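Local coordinates for thioredoxin-like protein (PDB 4YOD) that has a thioredoxin fold and is probably a thiol-disulfide oxidoreductase, at residues 182-192 with 255-263; 195-205 with 276-287. All coordinates share one frame; numbering follows the deposited sequence.

Interaction 1: 182-192 with 255-263; sequences NNPGCHACTET and KAIPTLYLL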
loop_
_atom_site.group_PDB
_atom_site.type_symbol
_atom_site.label_atom_id
_atom_site.label_comp_id
_atom_site.label_asym_id
_atom_site.label_seq_id
_atom_site.Cartn_x
_atom_site.Cartn_y
_atom_site.Cartn_z
ATOM N N ASN A 182 5.387 14.357 4.155
ATOM C CA ASN A 182 4.392 15.310 4.658
ATOM C C ASN A 182 4.114 16.510 3.740
ATOM O O ASN A 182 4.820 16.738 2.761
ATOM C CB ASN A 182 4.867 15.847 6.026
ATOM C CG ASN A 182 6.141 16.665 5.948
ATOM O OD1 ASN A 182 6.124 17.867 5.658
ATOM N ND2 ASN A 182 7.275 16.032 6.195
ATOM N N ASN A 183 3.062 17.266 4.095
ATOM C CA ASN A 183 2.594 18.512 3.474
ATOM C C ASN A 183 2.237 19.516 4.580
ATOM O O ASN A 183 1.641 19.114 5.583
ATOM C CB ASN A 183 1.383 18.269 2.561
ATOM C CG ASN A 183 1.716 18.071 1.098
ATOM O OD1 ASN A 183 2.843 17.729 0.712
ATOM N ND2 ASN A 183 0.730 18.277 0.243
ATOM N N PRO A 184 2.586 20.813 4.443
ATOM C CA PRO A 184 2.222 21.778 5.495
ATOM C C PRO A 184 0.743 22.163 5.429
ATOM O O PRO A 184 0.128 22.096 4.358
ATOM C CB PRO A 184 3.134 22.983 5.218
ATOM C CG PRO A 184 3.912 22.654 3.975
ATOM C CD PRO A 184 3.274 21.482 3.322
ATOM N N GLY A 185 0.180 22.509 6.586
ATOM C CA GLY A 185 -1.219 22.916 6.724
ATOM C C GLY A 185 -2.222 21.777 6.772
ATOM O O GLY A 185 -3.270 21.910 7.412
ATOM N N CYS A 186 -1.906 20.663 6.078
ATOM C CA CYS A 186 -2.664 19.411 5.940
ATOM C C CYS A 186 -3.070 18.874 7.331
ATOM O O CYS A 186 -2.198 18.606 8.163
ATOM C CB CYS A 186 -1.823 18.397 5.160
ATOM S SG CYS A 186 -2.531 16.729 5.054
ATOM N N HIS A 187 -4.395 18.772 7.584
ATOM C CA HIS A 187 -4.958 18.303 8.859
ATOM C C HIS A 187 -4.579 16.845 9.149
ATOM O O HIS A 187 -4.286 16.523 10.307
ATOM C CB HIS A 187 -6.486 18.470 8.904
ATOM C CG HIS A 187 -7.083 18.038 10.210
ATOM N ND1 HIS A 187 -6.989 18.829 11.344
ATOM C CD2 HIS A 187 -7.721 16.888 10.529
ATOM C CE1 HIS A 187 -7.580 18.142 12.309
ATOM N NE2 HIS A 187 -8.038 16.970 11.866
ATOM N N ALA A 188 -4.573 15.978 8.110
ATOM C CA ALA A 188 -4.190 14.570 8.239
ATOM C C ALA A 188 -2.699 14.438 8.631
ATOM O O ALA A 188 -2.342 13.482 9.326
ATOM C CB ALA A 188 -4.472 13.816 6.951
ATOM N N CYS A 189 -1.850 15.414 8.212
ATOM C CA CYS A 189 -0.421 15.474 8.546
ATOM C C CYS A 189 -0.252 15.834 10.034
ATOM O O CYS A 189 0.604 15.253 10.693
ATOM C CB CYS A 189 0.330 16.454 7.643
ATOM S SG CYS A 189 0.857 15.757 6.049
ATOM N N THR A 190 -1.086 16.763 10.561
ATOM C CA THR A 190 -1.063 17.176 11.976
ATOM C C THR A 190 -1.476 15.994 12.868
ATOM O O THR A 190 -0.866 15.774 13.911
ATOM C CB THR A 190 -1.975 18.407 12.230
ATOM O OG1 THR A 190 -1.766 19.390 11.219
ATOM C CG2 THR A 190 -1.738 19.033 13.590
ATOM N N GLU A 191 -2.514 15.242 12.438
ATOM C CA GLU A 191 -3.052 14.053 13.105
ATOM C C GLU A 191 -1.953 12.963 13.218
ATOM O O GLU A 191 -1.795 12.351 14.278
ATOM C CB GLU A 191 -4.256 13.541 12.295
ATOM C CG GLU A 191 -5.201 12.620 13.041
ATOM C CD GLU A 191 -6.484 12.351 12.279
ATOM O OE1 GLU A 191 -6.443 11.577 11.294
ATOM O OE2 GLU A 191 -7.528 12.936 12.651
ATOM N N THR A 192 -1.171 12.776 12.137
ATOM C CA THR A 192 -0.066 11.821 12.064
ATOM C C THR A 192 1.093 12.258 12.989
ATOM O O THR A 192 1.644 11.396 13.673
ATOM C CB THR A 192 0.371 11.620 10.602
ATOM O OG1 THR A 192 -0.712 11.005 9.908
ATOM C CG2 THR A 192 1.603 10.736 10.465
ATOM N N LYS A 255 0.751 9.481 -4.074
ATOM C CA LYS A 255 -0.722 9.567 -4.246
ATOM C C LYS A 255 -1.453 9.776 -2.892
ATOM O O LYS A 255 -2.602 10.236 -2.866
ATOM C CB LYS A 255 -1.273 8.332 -4.979
ATOM C CG LYS A 255 -1.198 7.020 -4.192
ATOM C CD LYS A 255 -1.667 5.840 -5.037
ATOM C CE LYS A 255 -1.766 4.555 -4.256
ATOM N NZ LYS A 255 -0.443 4.084 -3.781
ATOM N N ALA A 256 -0.774 9.439 -1.793
ATOM C CA ALA A 256 -1.263 9.597 -0.426
ATOM C C ALA A 256 -0.244 10.353 0.410
ATOM O O ALA A 256 0.854 9.848 0.649
ATOM C CB ALA A 256 -1.539 8.232 0.200
ATOM N N ILE A 257 -0.594 11.572 0.830
ATOM C CA ILE A 257 0.245 12.376 1.718
ATOM C C ILE A 257 -0.681 12.777 2.874
ATOM O O ILE A 257 -1.773 13.285 2.621
ATOM C CB ILE A 257 0.994 13.555 1.032
ATOM C CG1 ILE A 257 2.098 13.015 0.076
ATOM C CG2 ILE A 257 1.608 14.500 2.082
ATOM C CD1 ILE A 257 2.752 14.077 -0.856
ATOM N N PRO A 258 -0.356 12.416 4.132
ATOM C CA PRO A 258 0.909 11.835 4.598
ATOM C C PRO A 258 1.067 10.355 4.275
ATOM O O PRO A 258 0.090 9.639 4.027
ATOM C CB PRO A 258 0.843 12.048 6.124
ATOM C CG PRO A 258 -0.633 12.031 6.432
ATOM C CD PRO A 258 -1.251 12.751 5.265
ATOM N N THR A 259 2.320 9.907 4.245
ATOM C CA THR A 259 2.606 8.492 4.072
ATOM C C THR A 259 3.816 8.151 4.941
ATOM O O THR A 259 4.710 8.978 5.125
ATOM C CB THR A 259 2.686 8.036 2.612
ATOM O OG1 THR A 259 2.474 6.639 2.613
ATOM C CG2 THR A 259 4.000 8.363 1.928
ATOM N N LEU A 260 3.799 6.954 5.524
ATOM C CA LEU A 260 4.862 6.516 6.423
ATOM C C LEU A 260 5.509 5.249 5.938
ATOM O O LEU A 260 4.814 4.362 5.470
ATOM C CB LEU A 260 4.312 6.272 7.845
ATOM C CG LEU A 260 3.666 7.454 8.566
ATOM C CD1 LEU A 260 2.907 6.982 9.806
ATOM C CD2 LEU A 260 4.696 8.491 8.941
ATOM N N TYR A 261 6.843 5.188 6.059
ATOM C CA TYR A 261 7.648 4.003 5.760
ATOM C C TYR A 261 8.468 3.642 6.974
ATOM O O TYR A 261 8.946 4.534 7.667
ATOM C CB TYR A 261 8.621 4.259 4.593
ATOM C CG TYR A 261 7.991 4.227 3.222
ATOM C CD1 TYR A 261 7.292 5.326 2.729
ATOM C CD2 TYR A 261 8.184 3.143 2.372
ATOM C CE1 TYR A 261 6.757 5.327 1.438
ATOM C CE2 TYR A 261 7.634 3.126 1.086
ATOM C CZ TYR A 261 6.939 4.229 0.621
ATOM O OH TYR A 261 6.353 4.205 -0.616
ATOM N N LEU A 262 8.646 2.349 7.222
ATOM C CA LEU A 262 9.585 1.893 8.243
ATOM C C LEU A 262 10.656 1.102 7.512
ATOM O O LEU A 262 10.335 0.150 6.793
ATOM C CB LEU A 262 8.941 1.056 9.377
ATOM C CG LEU A 262 9.932 0.698 10.529
ATOM C CD1 LEU A 262 10.343 1.953 11.327
ATOM C CD2 LEU A 262 9.349 -0.346 11.469
ATOM N N LEU A 263 11.909 1.484 7.701
ATOM C CA LEU A 263 13.058 0.826 7.070
ATOM C C LEU A 263 13.945 0.197 8.137
ATOM O O LEU A 263 13.999 0.705 9.248
ATOM C CB LEU A 263 13.894 1.809 6.207
ATOM C CG LEU A 263 13.177 2.908 5.369
ATOM C CD1 LEU A 263 14.204 3.755 4.588
ATOM C CD2 LEU A 263 12.140 2.303 4.366
#

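Interaction 2: 195-205 with 276-287; sequences GLKQAPIISQL and TQAIEEYLMIHQ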
loop_
_atom_site.group_PDB
_atom_site.type_symbol
_atom_site.label_atom_id
_atom_site.label_comp_id
_atom_site.label_asym_id
_atom_site.label_seq_id
_atom_site.Cartn_x
_atom_site.Cartn_y
_atom_site.Cartn_z
ATOM N N GLY A 195 -0.061 11.403 16.467
ATOM C CA GLY A 195 -0.058 9.949 16.608
ATOM C C GLY A 195 1.330 9.376 16.847
ATOM O O GLY A 195 1.487 8.461 17.658
ATOM N N LEU A 196 2.354 9.931 16.169
ATOM C CA LEU A 196 3.748 9.536 16.352
ATOM C C LEU A 196 4.288 10.012 17.708
ATOM O O LEU A 196 5.007 9.257 18.367
ATOM C CB LEU A 196 4.637 10.047 15.201
ATOM C CG LEU A 196 4.440 9.329 13.855
ATOM C CD1 LEU A 196 5.143 10.064 12.746
ATOM C CD2 LEU A 196 4.886 7.866 13.920
ATOM N N LYS A 197 3.924 11.243 18.136
ATOM C CA LYS A 197 4.331 11.822 19.422
ATOM C C LYS A 197 3.713 11.066 20.613
ATOM O O LYS A 197 4.350 10.962 21.662
ATOM C CB LYS A 197 3.914 13.300 19.503
ATOM C CG LYS A 197 4.793 14.274 18.734
ATOM C CD LYS A 197 4.059 15.602 18.570
ATOM C CE LYS A 197 4.828 16.796 19.073
ATOM N NZ LYS A 197 4.101 18.066 18.801
ATOM N N GLN A 198 2.479 10.556 20.450
ATOM C CA GLN A 198 1.737 9.848 21.496
ATOM C C GLN A 198 2.077 8.336 21.552
ATOM O O GLN A 198 1.496 7.625 22.372
ATOM C CB GLN A 198 0.212 10.071 21.337
ATOM C CG GLN A 198 -0.237 11.475 21.790
ATOM C CD GLN A 198 -1.681 11.865 21.492
ATOM O OE1 GLN A 198 -1.987 13.044 21.272
ATOM N NE2 GLN A 198 -2.615 10.915 21.530
ATOM N N ALA A 199 3.036 7.852 20.730
ATOM C CA ALA A 199 3.457 6.447 20.771
ATOM C C ALA A 199 4.745 6.343 21.608
ATOM O O ALA A 199 5.773 6.885 21.198
ATOM C CB ALA A 199 3.662 5.906 19.367
ATOM N N PRO A 200 4.697 5.741 22.819
ATOM C CA PRO A 200 5.892 5.738 23.694
ATOM C C PRO A 200 7.126 5.049 23.107
ATOM O O PRO A 200 8.237 5.528 23.354
ATOM C CB PRO A 200 5.414 5.012 24.953
ATOM C CG PRO A 200 3.942 5.159 24.946
ATOM C CD PRO A 200 3.530 5.148 23.513
ATOM N N ILE A 201 6.949 3.959 22.331
ATOM C CA ILE A 201 8.076 3.229 21.736
ATOM C C ILE A 201 8.924 4.146 20.795
ATOM O O ILE A 201 10.148 3.992 20.770
ATOM C CB ILE A 201 7.633 1.907 21.018
ATOM C CG1 ILE A 201 8.829 0.962 20.744
ATOM C CG2 ILE A 201 6.801 2.156 19.735
ATOM C CD1 ILE A 201 9.650 0.534 22.030
ATOM N N ILE A 202 8.282 5.100 20.066
ATOM C CA ILE A 202 8.947 6.040 19.144
ATOM C C ILE A 202 9.947 6.915 19.925
ATOM O O ILE A 202 11.138 6.911 19.619
ATOM C CB ILE A 202 7.906 6.916 18.371
ATOM C CG1 ILE A 202 6.831 6.061 17.630
ATOM C CG2 ILE A 202 8.587 7.926 17.432
ATOM C CD1 ILE A 202 7.215 5.281 16.383
ATOM N N SER A 203 9.445 7.628 20.952
ATOM C CA SER A 203 10.205 8.511 21.842
ATOM C C SER A 203 11.368 7.767 22.510
ATOM O O SER A 203 12.465 8.319 22.599
ATOM C CB SER A 203 9.288 9.110 22.909
ATOM O OG SER A 203 7.991 9.381 22.398
ATOM N N GLN A 204 11.130 6.508 22.941
ATOM C CA GLN A 204 12.114 5.653 23.609
ATOM C C GLN A 204 13.254 5.277 22.678
ATOM O O GLN A 204 14.407 5.459 23.057
ATOM C CB GLN A 204 11.434 4.384 24.161
ATOM C CG GLN A 204 12.364 3.389 24.861
ATOM C CD GLN A 204 11.786 1.986 24.940
ATOM O OE1 GLN A 204 10.567 1.774 25.076
ATOM N NE2 GLN A 204 12.661 0.988 24.893
ATOM N N LEU A 205 12.942 4.762 21.462
ATOM C CA LEU A 205 13.964 4.338 20.507
ATOM C C LEU A 205 14.708 5.537 19.901
ATOM O O LEU A 205 15.874 5.380 19.519
ATOM C CB LEU A 205 13.359 3.444 19.399
ATOM C CG LEU A 205 12.677 2.128 19.852
ATOM C CD1 LEU A 205 11.990 1.439 18.670
ATOM C CD2 LEU A 205 13.671 1.164 20.514
ATOM N N THR A 276 0.157 4.746 11.784
ATOM C CA THR A 276 0.967 4.971 12.984
ATOM C C THR A 276 0.851 3.755 13.922
ATOM O O THR A 276 1.837 3.381 14.543
ATOM C CB THR A 276 0.575 6.264 13.724
ATOM O OG1 THR A 276 -0.809 6.206 14.072
ATOM C CG2 THR A 276 0.878 7.527 12.921
ATOM N N GLN A 277 -0.338 3.113 13.980
ATOM C CA GLN A 277 -0.586 1.939 14.834
ATOM C C GLN A 277 0.265 0.729 14.378
ATOM O O GLN A 277 0.819 0.032 15.231
ATOM C CB GLN A 277 -2.087 1.575 14.866
ATOM C CG GLN A 277 -2.421 0.397 15.790
ATOM C CD GLN A 277 -3.872 -0.038 15.766
ATOM O OE1 GLN A 277 -4.570 0.041 14.744
ATOM N NE2 GLN A 277 -4.342 -0.563 16.891
ATOM N N ALA A 278 0.383 0.507 13.048
ATOM C CA ALA A 278 1.163 -0.589 12.465
ATOM C C ALA A 278 2.651 -0.421 12.803
ATOM O O ALA A 278 3.299 -1.382 13.210
ATOM C CB ALA A 278 0.969 -0.628 10.943
ATOM N N ILE A 279 3.176 0.804 12.667
ATOM C CA ILE A 279 4.580 1.108 12.973
ATOM C C ILE A 279 4.820 0.899 14.468
ATOM O O ILE A 279 5.799 0.244 14.845
ATOM C CB ILE A 279 4.974 2.527 12.500
ATOM C CG1 ILE A 279 5.071 2.549 10.951
ATOM C CG2 ILE A 279 6.338 2.982 13.120
ATOM C CD1 ILE A 279 5.042 3.892 10.392
ATOM N N GLU A 280 3.922 1.438 15.305
ATOM C CA GLU A 280 4.029 1.317 16.761
ATOM C C GLU A 280 4.025 -0.152 17.177
ATOM O O GLU A 280 4.869 -0.549 17.966
ATOM C CB GLU A 280 2.893 2.093 17.453
ATOM C CG GLU A 280 2.992 2.137 18.966
ATOM C CD GLU A 280 1.823 2.779 19.691
ATOM O OE1 GLU A 280 0.776 3.041 19.052
ATOM O OE2 GLU A 280 1.955 3.013 20.913
ATOM N N GLU A 281 3.104 -0.970 16.626
ATOM C CA GLU A 281 3.056 -2.375 17.023
ATOM C C GLU A 281 4.287 -3.118 16.556
ATOM O O GLU A 281 4.857 -3.848 17.350
ATOM C CB GLU A 281 1.792 -3.061 16.535
ATOM C CG GLU A 281 0.554 -2.652 17.312
ATOM C CD GLU A 281 -0.680 -3.469 16.989
ATOM O OE1 GLU A 281 -0.567 -4.437 16.201
ATOM O OE2 GLU A 281 -1.765 -3.139 17.523
ATOM N N TYR A 282 4.758 -2.857 15.327
ATOM C CA TYR A 282 5.961 -3.487 14.792
ATOM C C TYR A 282 7.166 -3.229 15.694
ATOM O O TYR A 282 7.932 -4.147 15.966
ATOM C CB TYR A 282 6.276 -2.963 13.377
ATOM C CG TYR A 282 7.424 -3.705 12.732
ATOM C CD1 TYR A 282 8.741 -3.401 13.050
ATOM C CD2 TYR A 282 7.192 -4.755 11.850
ATOM C CE1 TYR A 282 9.801 -4.120 12.508
ATOM C CE2 TYR A 282 8.247 -5.470 11.285
ATOM C CZ TYR A 282 9.551 -5.150 11.621
ATOM O OH TYR A 282 10.609 -5.859 11.101
ATOM N N LEU A 283 7.375 -1.969 16.083
ATOM C CA LEU A 283 8.522 -1.591 16.913
ATOM C C LEU A 283 8.400 -2.178 18.317
ATOM O O LEU A 283 9.416 -2.531 18.914
ATOM C CB LEU A 283 8.665 -0.070 16.972
ATOM C CG LEU A 283 9.108 0.604 15.656
ATOM C CD1 LEU A 283 9.032 2.093 15.789
ATOM C CD2 LEU A 283 10.525 0.155 15.228
HETATM N N MSE A 284 7.162 -2.316 18.832
HETATM C CA MSE A 284 6.949 -2.889 20.162
HETATM C C MSE A 284 7.324 -4.369 20.174
HETATM O O MSE A 284 7.878 -4.851 21.161
HETATM C CB MSE A 284 5.503 -2.699 20.612
HETATM C CG MSE A 284 5.216 -1.290 21.096
HETATM SE SE MSE A 284 3.322 -1.012 21.458
HETATM C CE MSE A 284 3.160 -2.008 23.083
ATOM N N ILE A 285 7.045 -5.077 19.066
ATOM C CA ILE A 285 7.325 -6.508 18.942
ATOM C C ILE A 285 8.825 -6.779 18.710
ATOM O O ILE A 285 9.361 -7.722 19.297
ATOM C CB ILE A 285 6.447 -7.142 17.829
ATOM C CG1 ILE A 285 4.944 -7.051 18.185
ATOM C CG2 ILE A 285 6.833 -8.600 17.556
ATOM C CD1 ILE A 285 3.991 -6.950 16.923
ATOM N N HIS A 286 9.494 -5.958 17.884
ATOM C CA HIS A 286 10.884 -6.188 17.495
ATOM C C HIS A 286 11.899 -5.427 18.339
ATOM O O HIS A 286 12.841 -6.062 18.807
ATOM C CB HIS A 286 11.063 -5.889 16.007
ATOM C CG HIS A 286 10.227 -6.794 15.167
ATOM N ND1 HIS A 286 8.940 -6.453 14.806
ATOM C CD2 HIS A 286 10.485 -8.043 14.728
ATOM C CE1 HIS A 286 8.464 -7.486 14.132
ATOM N NE2 HIS A 286 9.358 -8.467 14.059
ATOM N N GLN A 287 11.721 -4.100 18.548
ATOM C CA GLN A 287 12.578 -3.232 19.381
ATOM C C GLN A 287 14.062 -3.335 18.998
ATOM O O GLN A 287 14.889 -2.552 19.467
ATOM C CB GLN A 287 12.386 -3.558 20.880
ATOM C CG GLN A 287 11.956 -2.363 21.715
ATOM C CD GLN A 287 11.421 -2.754 23.070
ATOM O OE1 GLN A 287 10.422 -3.476 23.193
ATOM N NE2 GLN A 287 12.036 -2.235 24.121
HETATM O O HOH W 1 4.297 2.261 22.043
#

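Interaction 1: 182-192 with 255-263
Pro258, Ile257 and Thr192 join the loop and first turns of helix 187-197 to the turn before strand 259-263, and the proline ring is the wedge. The peptide bond before Pro258 is cis, and the ring lies against the first turn of helix 187-197. Its CD meets the methyl CB of Ala188, and its CB comes within 3.7 Å of Cys189 SG. Its CG rests 3.6 Å from Thr192 OG1. That hydroxyl is already engaged: it donates to Ala188 O at 3.0 Å, while Thr192 N reaches the same oxygen from the opposite face of the carbonyl plane. With OG1 so held, Thr192 CG2 stands anti to the backbone N (chi1 -65° for OG1) and meets Leu260 CD1 tip to tip at 4.0 Å. Ile257 lays its CG2 branch against the backbone at Asn182 C, 3.6 Å away, touches Cys189 SG with the same methyl, and crosses the side chain of Asn183 at about a right angle. Cys189 SG is further fixed by a hydrogen bond from Asn183 N (3.3 Å, 158° at the hydrogen). Cys186, at the N-cap, turns its sulfur more loosely to the ring. A CxxC at a helix start, here modelled without a disulfide and faced by a cis-proline, is the hallmark of the thioredoxin fold's redox site, and this is probably the active site here.

Interaction 2: 195-205 with 276-287
Ile201 is the main bump of this helix pair, pressed into the hollow that Glu280, Leu283, Met284 and Gln287 form on segment 276-287. CG1, anti to the backbone N (chi1 -164°), lies 3.9 Å from Leu283 CB, CG2 faces mainly Glu280 O and CG, and CB with CG2 meets CG of the selenomethionine Met284. The CD1 end runs on to the aliphatic CG of Gln287 at 3.7 Å. Leu283 is the answering bump: its CD1 lies between Ile202 and Leu205, reaching Ile202 CD1 at 3.7 Å with the two side chains nearly perpendicular, and its CD2 touches Leu205 CD1 at 4.0 Å. Toward the start of helix 276-286, Thr276 fits its methyl CG2 against Leu196 CG at 4.1 Å, next to Gly195, whose lack of a side chain lets the helix start come near. Glu280 stretches out fully extended, laying its carboxylate carbon CD 3.6 Å from Ala199 CB at the N-cap; a water that donates to Glu280 OE2 at 2.7 Å accepts from Ile201 N, so the carboxylate is tied to the first turn of helix 200-207. Were Glu280 replaced by an alanine, the water is likely to lose this acceptor, and the space over Ala199 and Ile201 CG2 to be left unfilled. The axes of 200-205 and 276-286 approach to 9.5 Å and cross at 57°. The helices rest on the central sheet: Leu196 and Ile202 pack on Leu178 of strand 176-181, while Ile279 reaches Leu271 of strand 269-272.

Overall arrangement
The two contacts illustrate how a thioredoxin fold sets its probable redox site beside the packing of its helices, with one helix common to both. Their centres lie 16 Å apart, and helix 187-197 serves each: its start in interaction 1, its end in interaction 2. Along the chain the segments alternate, 182-192, 195-205, 255-263, then 276-287, so the two contacts interlock. They also touch directly where strand 259-263 meets helix 276-286, with Leu260 CB 3.6 Å from Ile279 CD1 and Leu262 packed on Tyr282 and Leu283. One face of the mixed sheet thus joins the CxxC end of the domain to its C-terminal helix.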